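PDB 4IQD: carboxyvinyl-carboxyphosphonate phosphorylmutase from Bacillus anthracis, which belongs to the phosphoenolpyruvate phosphomutase family, enzymes built on a TIM barrel, and holds pyruvic acid at several places in this model. Local coordinates for residues A[11-17]-A[114-119]; A[34-38]-A[245-249]; A[124-128]-A[138-142]. All blocks are in the same frame, centred on the assembly; numbering follows the deposited sequence.

Contact 1: A[11-17]-A[114-119]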
ATOM      1  N   GLN A  11       3.438 -20.780   9.793  1.00 52.73           N
ATOM      2  CA  GLN A  11       4.006 -19.550  10.334  1.00 50.09           C
ATOM      3  C   GLN A  11       4.904 -19.821  11.541  1.00 45.68           C
ATOM      4  O   GLN A  11       4.839 -20.888  12.150  1.00 44.11           O
ATOM      5  CB  GLN A  11       2.889 -18.586  10.725  1.00 55.34           C
ATOM      6  CG  GLN A  11       1.757 -19.251  11.489  1.00 64.28           C
ATOM      7  CD  GLN A  11       0.874 -18.255  12.213  1.00 70.09           C
ATOM      8  OE1 GLN A  11       1.361 -17.397  12.950  1.00 72.80           O
ATOM      9  NE2 GLN A  11      -0.435 -18.363  12.007  1.00 70.71           N
ATOM     10  N   SER A  12       5.748 -18.848  11.876  1.00 42.13           N
ATOM     11  CA  SER A  12       6.621 -18.946  13.041  1.00 36.71           C
ATOM     12  C   SER A  12       5.990 -18.195  14.204  1.00 34.07           C
ATOM     13  O   SER A  12       5.028 -17.455  14.013  1.00 34.63           O
ATOM     14  CB  SER A  12       7.995 -18.344  12.736  1.00 37.39           C
ATOM     15  OG  SER A  12       8.655 -19.033  11.690  1.00 40.88           O
ATOM     16  N   THR A  13       6.523 -18.384  15.406  1.00 33.79           N
ATOM     17  CA  THR A  13       6.093 -17.569  16.537  1.00 34.53           C
ATOM     18  C   THR A  13       6.952 -16.310  16.613  1.00 32.69           C
ATOM     19  O   THR A  13       8.011 -16.236  15.987  1.00 22.09           O
ATOM     20  CB  THR A  13       6.113 -18.334  17.885  1.00 39.10           C
ATOM     21  OG1 THR A  13       5.428 -17.564  18.879  1.00 42.34           O
ATOM     22  CG2 THR A  13       7.524 -18.592  18.356  1.00 24.00           C
ATOM     23  N   GLN A  14       6.478 -15.315  17.356  1.00 31.41           N
ATOM     24  CA  GLN A  14       7.206 -14.061  17.491  1.00 32.35           C
ATOM     25  C   GLN A  14       8.576 -14.318  18.092  1.00 32.57           C
ATOM     26  O   GLN A  14       9.574 -13.757  17.641  1.00 32.49           O
ATOM     27  CB  GLN A  14       6.430 -13.067  18.359  1.00 30.82           C
ATOM     28  CG  GLN A  14       7.047 -11.671  18.423  1.00 23.44           C
ATOM     29  CD  GLN A  14       8.098 -11.530  19.507  1.00 24.60           C
ATOM     30  OE1 GLN A  14       8.008 -12.158  20.559  1.00 27.42           O
ATOM     31  NE2 GLN A  14       9.102 -10.701  19.254  1.00 20.35           N
ATOM     32  N   GLU A  15       8.625 -15.175  19.105  1.00 22.24           N
ATOM     33  CA  GLU A  15       9.880 -15.426  19.792  1.00 29.48           C
ATOM     34  C   GLU A  15      10.857 -16.144  18.870  1.00 24.52           C
ATOM     35  O   GLU A  15      12.065 -15.969  18.978  1.00 25.64           O
ATOM     36  CB  GLU A  15       9.662 -16.202  21.094  1.00 36.48           C
ATOM     37  CG  GLU A  15      10.851 -16.120  22.044  1.00 42.50           C
ATOM     38  CD  GLU A  15      10.443 -15.961  23.500  1.00 48.58           C
ATOM     39  OE1 GLU A  15       9.232 -16.045  23.797  1.00 51.76           O
ATOM     40  OE2 GLU A  15      11.339 -15.746  24.346  1.00 47.13           O
ATOM     41  N   GLU A  16      10.327 -16.943  17.951  1.00 22.64           N
ATOM     42  CA  GLU A  16      11.150 -17.559  16.922  1.00 25.54           C
ATOM     43  C   GLU A  16      11.659 -16.484  15.978  1.00 25.19           C
ATOM     44  O   GLU A  16      12.811 -16.516  15.547  1.00 27.41           O
ATOM     45  CB  GLU A  16      10.355 -18.610  16.143  1.00 30.46           C
ATOM     46  CG  GLU A  16      10.349 -19.985  16.795  1.00 33.83           C
ATOM     47  CD  GLU A  16       9.204 -20.857  16.315  1.00 36.16           C
ATOM     48  OE1 GLU A  16       8.304 -20.336  15.624  1.00 34.13           O
ATOM     49  OE2 GLU A  16       9.203 -22.063  16.634  1.00 38.72           O
ATOM     50  N   LEU A  17      10.794 -15.524  15.670  1.00 23.33           N
ATOM     51  CA  LEU A  17      11.138 -14.474  14.720  1.00 25.40           C
ATOM     52  C   LEU A  17      12.197 -13.515  15.258  1.00 25.80           C
ATOM     53  O   LEU A  17      13.111 -13.120  14.533  1.00 25.82           O
ATOM     54  CB  LEU A  17       9.886 -13.719  14.265  1.00 20.38           C
ATOM     55  CG  LEU A  17       9.098 -14.439  13.168  1.00 22.56           C
ATOM     56  CD1 LEU A  17       7.893 -13.625  12.738  1.00 23.03           C
ATOM     57  CD2 LEU A  17       9.993 -14.737  11.977  1.00 21.87           C
ATOM     58  N   VAL A 114       4.498  -7.181  19.584  1.00 24.01           N
ATOM     59  CA  VAL A 114       4.665  -8.596  19.888  1.00 24.71           C
ATOM     60  C   VAL A 114       3.448  -9.360  19.396  1.00 30.63           C
ATOM     61  O   VAL A 114       3.563 -10.458  18.849  1.00 34.72           O
ATOM     62  CB  VAL A 114       4.866  -8.831  21.397  1.00 24.22           C
ATOM     63  CG1 VAL A 114       4.685 -10.299  21.745  1.00 23.72           C
ATOM     64  CG2 VAL A 114       6.242  -8.341  21.829  1.00 24.40           C
ATOM     65  N   GLU A 115       2.277  -8.761  19.578  1.00 30.57           N
ATOM     66  CA  GLU A 115       1.041  -9.335  19.069  1.00 31.32           C
ATOM     67  C   GLU A 115       1.086  -9.481  17.554  1.00 30.95           C
ATOM     68  O   GLU A 115       0.604 -10.470  17.004  1.00 35.25           O
ATOM     69  CB  GLU A 115      -0.157  -8.486  19.482  1.00 33.21           C
ATOM     70  CG  GLU A 115      -0.473  -8.562  20.962  1.00 34.82           C
ATOM     71  CD  GLU A 115      -1.772  -7.872  21.307  1.00 34.77           C
ATOM     72  OE1 GLU A 115      -2.183  -6.971  20.549  1.00 33.58           O
ATOM     73  OE2 GLU A 115      -2.386  -8.234  22.331  1.00 36.38           O
ATOM     74  N   ALA A 116       1.688  -8.505  16.883  1.00 26.64           N
ATOM     75  CA  ALA A 116       1.815  -8.547  15.429  1.00 26.04           C
ATOM     76  C   ALA A 116       2.939  -9.481  14.990  1.00 27.15           C
ATOM     77  O   ALA A 116       3.197  -9.628  13.796  1.00 30.99           O
ATOM     78  CB  ALA A 116       2.040  -7.148  14.875  1.00 19.71           C
ATOM     79  N   LYS A 117       3.591 -10.108  15.967  1.00 26.05           N
ATOM     80  CA  LYS A 117       4.737 -10.989  15.739  1.00 26.05           C
ATOM     81  C   LYS A 117       5.918 -10.232  15.142  1.00 28.34           C
ATOM     82  O   LYS A 117       6.708 -10.792  14.383  1.00 31.15           O
ATOM     83  CB  LYS A 117       4.359 -12.194  14.872  1.00 29.80           C
ATOM     84  CG  LYS A 117       3.205 -13.011  15.429  1.00 36.42           C
ATOM     85  CD  LYS A 117       2.418 -13.688  14.317  1.00 40.79           C
ATOM     86  CE  LYS A 117       3.166 -14.874  13.742  1.00 42.25           C
ATOM     87  NZ  LYS A 117       3.119 -16.050  14.657  1.00 43.31           N
ATOM     88  N   VAL A 118       6.027  -8.955  15.487  1.00 26.00           N
ATOM     89  CA  VAL A 118       7.173  -8.158  15.082  1.00 25.12           C
ATOM     90  C   VAL A 118       8.416  -8.703  15.774  1.00 24.11           C
ATOM     91  O   VAL A 118       8.381  -9.023  16.961  1.00 19.89           O
ATOM     92  CB  VAL A 118       6.977  -6.674  15.443  1.00 24.66           C
ATOM     93  CG1 VAL A 118       8.226  -5.886  15.162  1.00 23.39           C
ATOM     94  CG2 VAL A 118       5.805  -6.097  14.670  1.00 27.12           C
ATOM     95  N   ALA A 119       9.506  -8.823  15.022  1.00 24.90           N
ATOM     96  CA  ALA A 119      10.752  -9.362  15.558  1.00 23.63           C
ATOM     97  C   ALA A 119      11.583  -8.325  16.314  1.00 22.53           C
ATOM     98  O   ALA A 119      12.250  -8.660  17.289  1.00 20.61           O
ATOM     99  CB  ALA A 119      11.575  -9.987  14.448  1.00 24.80           C
TER
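Q14, in the first turn of helix 14-26, lies across K117, just past the end of helix 103-115, their CB atoms 4.1 Å apart. CG of Q14 stands anti to the backbone N (chi1 -173°), and the bend at chi2 turns the amide onto the turn that follows helix 103-115. There NE2 donates to V118 O at 2.9 Å, with an N-H...O angle of 154°; the oxygen lies close to the plane of the Q14 amide. The other end of that amide, OE1, accepts from S159, so both polar ends of a buried group are engaged and its rotation is fixed. K117 leaves the helix with positive phi (63°) in a Schellman motif. Its side chain bends at chi3 and chi4, which carries NZ to the residues just ahead of helix 14-26. NZ meets OE1 of Q11 at 2.8 Å, almost in line with the amide C=O bond, the two side chains crossing at about a right angle. The same NZ also approaches S12 O, at a modelled 2.5 Å, too short for its exact length to be trusted. The lysine thus ties the residues before helix 14-26 to the end of helix 103-115. L17, one turn on from Q14, sets its CB against CB of A119 at 4.1 Å, an apolar contact, while its CD1 lies 3.5 Å from the carbonyl oxygen K117 O. The example illustrates how a helix can be fastened to the N-terminal end of a barrel. V118 and A119 lead directly into strand 120-124, A119 touches P91 just before strand 92-95, Q14 rests on L160 just before strand 161-166, and helix 74-88 contributes V85 against both L17 and K117.

Contact 2: A[34-38]-A[245-249]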
ATOM      1  N   PRO A  34      15.551  -4.635   3.669  1.00 20.13           N
ATOM      2  CA  PRO A  34      14.784  -3.746   2.796  1.00 18.79           C
ATOM      3  C   PRO A  34      13.538  -3.211   3.472  1.00 17.11           C
ATOM      4  O   PRO A  34      12.886  -3.930   4.223  1.00 23.02           O
ATOM      5  CB  PRO A  34      14.359  -4.663   1.644  1.00 19.28           C
ATOM      6  CG  PRO A  34      15.127  -5.912   1.807  1.00 21.88           C
ATOM      7  CD  PRO A  34      15.455  -6.037   3.243  1.00 21.12           C
ATOM      8  N   GLY A  35      13.206  -1.956   3.197  1.00 18.50           N
ATOM      9  CA  GLY A  35      11.934  -1.415   3.618  1.00 17.41           C
ATOM     10  C   GLY A  35      10.813  -1.960   2.751  1.00 23.13           C
ATOM     11  O   GLY A  35      10.929  -2.007   1.528  1.00 21.91           O
ATOM     12  N   ALA A  36       9.731  -2.393   3.387  1.00 23.30           N
ATOM     13  CA  ALA A  36       8.537  -2.809   2.665  1.00 19.40           C
ATOM     14  C   ALA A  36       7.340  -2.070   3.233  1.00 19.91           C
ATOM     15  O   ALA A  36       6.904  -2.357   4.344  1.00 23.43           O
ATOM     16  CB  ALA A  36       8.338  -4.311   2.781  1.00 17.31           C
ATOM     17  N   HIS A  37       6.817  -1.110   2.478  1.00 17.27           N
ATOM     18  CA  HIS A  37       5.710  -0.293   2.962  1.00 17.37           C
ATOM     19  C   HIS A  37       4.372  -1.018   2.906  1.00 27.00           C
ATOM     20  O   HIS A  37       3.402  -0.577   3.520  1.00 27.85           O
ATOM     21  CB  HIS A  37       5.628   1.027   2.195  1.00 17.45           C
ATOM     22  CG  HIS A  37       5.359   0.861   0.729  1.00 19.53           C
ATOM     23  ND1 HIS A  37       6.351   0.579  -0.177  1.00 17.58           N
ATOM     24  CD2 HIS A  37       4.211   0.949   0.022  1.00 17.90           C
ATOM     25  CE1 HIS A  37       5.829   0.491  -1.390  1.00 17.80           C
ATOM     26  NE2 HIS A  37       4.524   0.717  -1.290  1.00 18.01           N
ATOM     27  N   ASP A  38       4.320  -2.125   2.168  1.00 26.74           N
ATOM     28  CA  ASP A  38       3.104  -2.926   2.080  1.00 23.68           C
ATOM     29  C   ASP A  38       3.402  -4.409   1.849  1.00 22.89           C
ATOM     30  O   ASP A  38       4.555  -4.794   1.648  1.00 21.12           O
ATOM     31  CB  ASP A  38       2.160  -2.371   1.006  1.00 26.76           C
ATOM     32  CG  ASP A  38       2.625  -2.668  -0.414  1.00 27.70           C
ATOM     33  OD1 ASP A  38       3.769  -3.125  -0.610  1.00 28.19           O
ATOM     34  OD2 ASP A  38       1.835  -2.427  -1.351  1.00 30.63           O
ATOM     35  N   THR A 245      13.094   2.990  -0.247  1.00 18.24           N
ATOM     36  CA  THR A 245      13.338   2.667  -1.642  1.00 18.27           C
ATOM     37  C   THR A 245      12.105   2.105  -2.345  1.00 18.15           C
ATOM     38  O   THR A 245      11.801   2.490  -3.469  1.00 18.16           O
ATOM     39  CB  THR A 245      14.478   1.647  -1.767  1.00 20.81           C
ATOM     40  OG1 THR A 245      15.528   1.988  -0.855  1.00 23.15           O
ATOM     41  CG2 THR A 245      15.019   1.631  -3.178  1.00 19.77           C
ATOM     42  N   SER A 246      11.392   1.210  -1.668  1.00 22.63           N
ATOM     43  CA  SER A 246      10.220   0.560  -2.252  1.00 20.60           C
ATOM     44  C   SER A 246       9.164   1.568  -2.698  1.00 22.25           C
ATOM     45  O   SER A 246       8.558   1.411  -3.753  1.00 25.01           O
ATOM     46  CB  SER A 246       9.607  -0.439  -1.267  1.00 23.86           C
ATOM     47  OG  SER A 246       9.056   0.223  -0.144  1.00 28.88           O
ATOM     48  N   LEU A 247       8.957   2.607  -1.898  1.00 24.08           N
ATOM     49  CA  LEU A 247       7.954   3.618  -2.209  1.00 22.99           C
ATOM     50  C   LEU A 247       8.465   4.620  -3.239  1.00 22.14           C
ATOM     51  O   LEU A 247       7.693   5.131  -4.052  1.00 24.20           O
ATOM     52  CB  LEU A 247       7.498   4.335  -0.936  1.00 24.62           C
ATOM     53  CG  LEU A 247       6.496   5.477  -1.119  1.00 27.81           C
ATOM     54  CD1 LEU A 247       5.337   5.344  -0.149  1.00 30.59           C
ATOM     55  CD2 LEU A 247       7.188   6.820  -0.943  1.00 27.34           C
ATOM     56  N   ARG A 248       9.765   4.894  -3.205  1.00 18.08           N
ATOM     57  CA  ARG A 248      10.371   5.830  -4.143  1.00 18.21           C
ATOM     58  C   ARG A 248      10.231   5.353  -5.579  1.00 21.69           C
ATOM     59  O   ARG A 248       9.878   6.129  -6.464  1.00 22.49           O
ATOM     60  CB  ARG A 248      11.848   6.042  -3.825  1.00 18.34           C
ATOM     61  CG  ARG A 248      12.117   6.704  -2.492  1.00 18.38           C
ATOM     62  CD  ARG A 248      13.360   7.560  -2.588  1.00 18.59           C
ATOM     63  NE  ARG A 248      14.006   7.775  -1.300  1.00 24.88           N
ATOM     64  CZ  ARG A 248      13.701   8.761  -0.465  1.00 26.77           C
ATOM     65  NH1 ARG A 248      12.739   9.619  -0.778  1.00 29.88           N
ATOM     66  NH2 ARG A 248      14.353   8.881   0.685  1.00 20.73           N
ATOM     67  N   VAL A 249      10.515   4.074  -5.804  1.00 21.50           N
ATOM     68  CA  VAL A 249      10.437   3.490  -7.137  1.00 19.05           C
ATOM     69  C   VAL A 249       8.990   3.291  -7.585  1.00 21.24           C
ATOM     70  O   VAL A 249       8.677   3.408  -8.770  1.00 22.99           O
ATOM     71  CB  VAL A 249      11.198   2.144  -7.219  1.00 18.30           C
ATOM     72  CG1 VAL A 249      12.691   2.361  -7.058  1.00 18.43           C
ATOM     73  CG2 VAL A 249      10.689   1.171  -6.175  1.00 29.90           C
TER
HETATM   74  O   HOH W   1      12.636  -0.256   0.683  1.00 18.78           O
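OG of S246 sits 2.7 Å from ND1 of H37 in a nearly straight hydrogen bond (161°) in which either atom could be the donor. The bond joins two loop-to-helix corners of the TIM barrel, one after strand 31-34 and the other at the start of helix 245-264, which follows the neighbouring parallel strand 239-242. S246 OG lies between its backbone N and carbonyl carbon (chi1 67°), a placement that sets it at the edge of the imidazole, near the ring plane; it makes at most a weak bond to G35 O, at 3.4 Å. Both faces of the ring have neighbours. CB of L247 gives a CH-pi contact over one, 4.3 Å from the centroid, while OD1 of D38 lies toward the rim of the opposite face and caps helix 39-48 at A41 N. H37 O accepts from R80, which lines one pyruvic acid site, so the buried corner probably helps to place that arginine. F258 of the second subunit packs on P34. A water also bridges the two segments, donating to G35 O at 2.6 Å and accepting from S246 N at 3.0 Å.

Contact 3: A[124-128]-A[138-142]; sequences EDQQL and KKLVT
Q127 and K139 run side by side, pointing the same way, across a short antiparallel bridge. The glutamine starts with CG anti to its backbone nitrogen (chi1 -158°) and then bends at chi2, which brings the oxygen end of the amide to the lysine chain; OE1 comes to 3.2 Å from K139 CD but remains 4.2 Å from NZ, so the contact is with the methylenes rather than the charge. On the other flank of Q127, CG meets CG1 of V141 at 3.6 Å, the two side chains crossing at a slant. The valine straddles the opposite backbone, its second branch, CG2, reaching D125 O at 3.3 Å. L140 carries CG anti to its carbonyl carbon (chi1 -51°), a turn that directs CD2 onto Q126, 3.8 Å from CA. Beneath these side chains, Q126 and L140 form a non-hydrogen-bonded antiparallel pair. It is flanked by V141 N to D125 O at 2.8 Å and by a longer bond from Q127 N to K139 O at 3.3 Å. D125 itself is anchored elsewhere: OD2 is hydrogen-bonded to the hydroxyls of T166 and Y184, and OD1 to D167 N, which should fix the carboxylate beside the leucine. The bridge closes the neck of a loop whose sequence matches the lysine-lysine-cysteine-glycine-histidine signature of the isocitrate lyase/phosphoenolpyruvate mutase superfamily. It stands beyond the C-terminal end of strand 120-124, which runs between the parallel strands 92-95 and 161-166; its second half leads directly into helix 143-156, where the T142 side chain caps the first turn.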
ATOM      1  N   GLU A 124      13.832   5.975  19.000  1.00 22.80           N
ATOM      2  CA  GLU A 124      14.801   7.057  18.862  1.00 23.44           C
ATOM      3  C   GLU A 124      14.750   8.073  19.998  1.00 24.63           C
ATOM      4  O   GLU A 124      13.751   8.178  20.709  1.00 25.17           O
ATOM      5  CB  GLU A 124      14.607   7.768  17.522  1.00 30.47           C
ATOM      6  CG  GLU A 124      13.295   8.520  17.393  1.00 36.86           C
ATOM      7  CD  GLU A 124      12.989   8.912  15.958  1.00 45.70           C
ATOM      8  OE1 GLU A 124      12.339   9.957  15.747  1.00 50.07           O
ATOM      9  OE2 GLU A 124      13.396   8.172  15.039  1.00 47.02           O
ATOM     10  N   ASP A 125      15.841   8.822  20.155  1.00 26.42           N
ATOM     11  CA  ASP A 125      15.941   9.833  21.206  1.00 23.15           C
ATOM     12  C   ASP A 125      15.527  11.227  20.742  1.00 21.54           C
ATOM     13  O   ASP A 125      15.719  12.205  21.459  1.00 23.50           O
ATOM     14  CB  ASP A 125      17.347   9.869  21.820  1.00 22.16           C
ATOM     15  CG  ASP A 125      18.445  10.112  20.792  1.00 26.25           C
ATOM     16  OD1 ASP A 125      18.137  10.328  19.602  1.00 26.92           O
ATOM     17  OD2 ASP A 125      19.630  10.096  21.189  1.00 25.48           O
ATOM     18  N   GLN A 126      14.962  11.313  19.544  1.00 22.87           N
ATOM     19  CA  GLN A 126      14.403  12.568  19.068  1.00 27.62           C
ATOM     20  C   GLN A 126      13.284  12.982  20.001  1.00 26.86           C
ATOM     21  O   GLN A 126      12.635  12.138  20.614  1.00 23.13           O
ATOM     22  CB  GLN A 126      13.870  12.418  17.645  1.00 34.39           C
ATOM     23  CG  GLN A 126      14.900  12.677  16.560  1.00 40.86           C
ATOM     24  CD  GLN A 126      14.860  14.104  16.050  1.00 47.20           C
ATOM     25  OE1 GLN A 126      13.964  14.875  16.400  1.00 48.91           O
ATOM     26  NE2 GLN A 126      15.827  14.463  15.214  1.00 49.02           N
ATOM     27  N   GLN A 127      13.066  14.284  20.124  1.00 30.00           N
ATOM     28  CA  GLN A 127      12.025  14.783  21.006  1.00 33.12           C
ATOM     29  C   GLN A 127      10.793  15.119  20.184  1.00 35.49           C
ATOM     30  O   GLN A 127      10.846  15.951  19.281  1.00 37.25           O
ATOM     31  CB  GLN A 127      12.523  16.000  21.787  1.00 35.45           C
ATOM     32  CG  GLN A 127      11.764  16.266  23.074  1.00 37.11           C
ATOM     33  CD  GLN A 127      10.649  17.267  22.893  1.00 43.60           C
ATOM     34  OE1 GLN A 127      10.884  18.476  22.888  1.00 46.17           O
ATOM     35  NE2 GLN A 127       9.426  16.774  22.742  1.00 47.77           N
ATOM     36  N   LEU A 128       9.687  14.452  20.495  1.00 37.94           N
ATOM     37  CA  LEU A 128       8.461  14.587  19.719  1.00 40.74           C
ATOM     38  C   LEU A 128       7.232  14.718  20.612  1.00 41.95           C
ATOM     39  O   LEU A 128       7.189  14.141  21.698  1.00 40.43           O
ATOM     40  CB  LEU A 128       8.302  13.396  18.772  1.00 41.68           C
ATOM     41  CG  LEU A 128       8.940  13.578  17.396  1.00 42.64           C
ATOM     42  CD1 LEU A 128       9.476  12.259  16.866  1.00 41.62           C
ATOM     43  CD2 LEU A 128       7.927  14.176  16.431  1.00 43.99           C
ATOM     44  N   LYS A 138      15.306  19.889  16.028  1.00 48.33           N
ATOM     45  CA  LYS A 138      16.367  18.898  15.979  1.00 47.91           C
ATOM     46  C   LYS A 138      16.759  18.482  17.386  1.00 41.05           C
ATOM     47  O   LYS A 138      17.687  17.699  17.574  1.00 42.50           O
ATOM     48  CB  LYS A 138      17.582  19.474  15.257  1.00 55.70           C
ATOM     49  CG  LYS A 138      18.008  20.831  15.793  1.00 62.33           C
ATOM     50  CD  LYS A 138      19.302  21.313  15.162  1.00 68.28           C
ATOM     51  CE  LYS A 138      19.721  22.654  15.744  1.00 73.82           C
ATOM     52  NZ  LYS A 138      21.054  23.096  15.247  1.00 77.68           N
ATOM     53  N   LYS A 139      16.052  19.011  18.376  1.00 37.70           N
ATOM     54  CA  LYS A 139      16.392  18.735  19.762  1.00 37.25           C
ATOM     55  C   LYS A 139      16.077  17.292  20.127  1.00 34.47           C
ATOM     56  O   LYS A 139      15.228  16.655  19.508  1.00 36.84           O
ATOM     57  CB  LYS A 139      15.657  19.685  20.702  1.00 42.11           C
ATOM     58  CG  LYS A 139      14.219  19.304  20.957  1.00 47.99           C
ATOM     59  CD  LYS A 139      13.812  19.673  22.372  1.00 53.88           C
ATOM     60  CE  LYS A 139      13.914  21.171  22.606  1.00 58.38           C
ATOM     61  NZ  LYS A 139      13.486  21.548  23.985  1.00 60.42           N
ATOM     62  N   LEU A 140      16.773  16.785  21.138  1.00 30.10           N
ATOM     63  CA  LEU A 140      16.605  15.406  21.573  1.00 25.33           C
ATOM     64  C   LEU A 140      16.146  15.372  23.017  1.00 24.35           C
ATOM     65  O   LEU A 140      16.269  16.360  23.738  1.00 23.53           O
ATOM     66  CB  LEU A 140      17.929  14.658  21.466  1.00 22.47           C
ATOM     67  CG  LEU A 140      18.664  14.758  20.133  1.00 30.47           C
ATOM     68  CD1 LEU A 140      20.028  14.123  20.259  1.00 31.09           C
ATOM     69  CD2 LEU A 140      17.861  14.097  19.024  1.00 32.44           C
ATOM     70  N   VAL A 141      15.622  14.228  23.439  1.00 22.83           N
ATOM     71  CA  VAL A 141      15.268  14.036  24.834  1.00 22.36           C
ATOM     72  C   VAL A 141      16.535  13.725  25.604  1.00 27.62           C
ATOM     73  O   VAL A 141      17.576  13.446  25.009  1.00 25.07           O
ATOM     74  CB  VAL A 141      14.292  12.867  25.021  1.00 24.28           C
ATOM     75  CG1 VAL A 141      13.028  13.095  24.212  1.00 23.45           C
ATOM     76  CG2 VAL A 141      14.956  11.550  24.638  1.00 24.96           C
ATOM     77  N   THR A 142      16.451  13.775  26.926  1.00 28.99           N
ATOM     78  CA  THR A 142      17.599  13.446  27.750  1.00 27.91           C
ATOM     79  C   THR A 142      17.937  11.981  27.563  1.00 28.12           C
ATOM     80  O   THR A 142      17.100  11.189  27.127  1.00 27.96           O
ATOM     81  CB  THR A 142      17.327  13.701  29.233  1.00 30.43           C
ATOM     82  OG1 THR A 142      16.199  12.924  29.650  1.00 33.27           O
ATOM     83  CG2 THR A 142      17.042  15.168  29.472  1.00 32.58           C
TER

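In the fold
The three contacts lie at separate places on one TIM barrel. Contact 1 joins the N-terminal helix 14-26 to the turn feeding strand 120-124; contact 3 begins where that same strand ends, so the two work at opposite ends of it, their centres about 29 Å apart. Contact 2 lies beyond the C-terminal ends of strands 31-34 and 239-242. Its centre is about 22 Å from that of contact 1 and about 26 Å from that of contact 3. Along the chain, contacts 1 and 2 interleave, whereas contact 3 is a local closure within the long span of contact 2. One therefore fastens a helix at the barrel's N-terminal end, one ties together the segments following its first and last strands, and one shapes a surface loop.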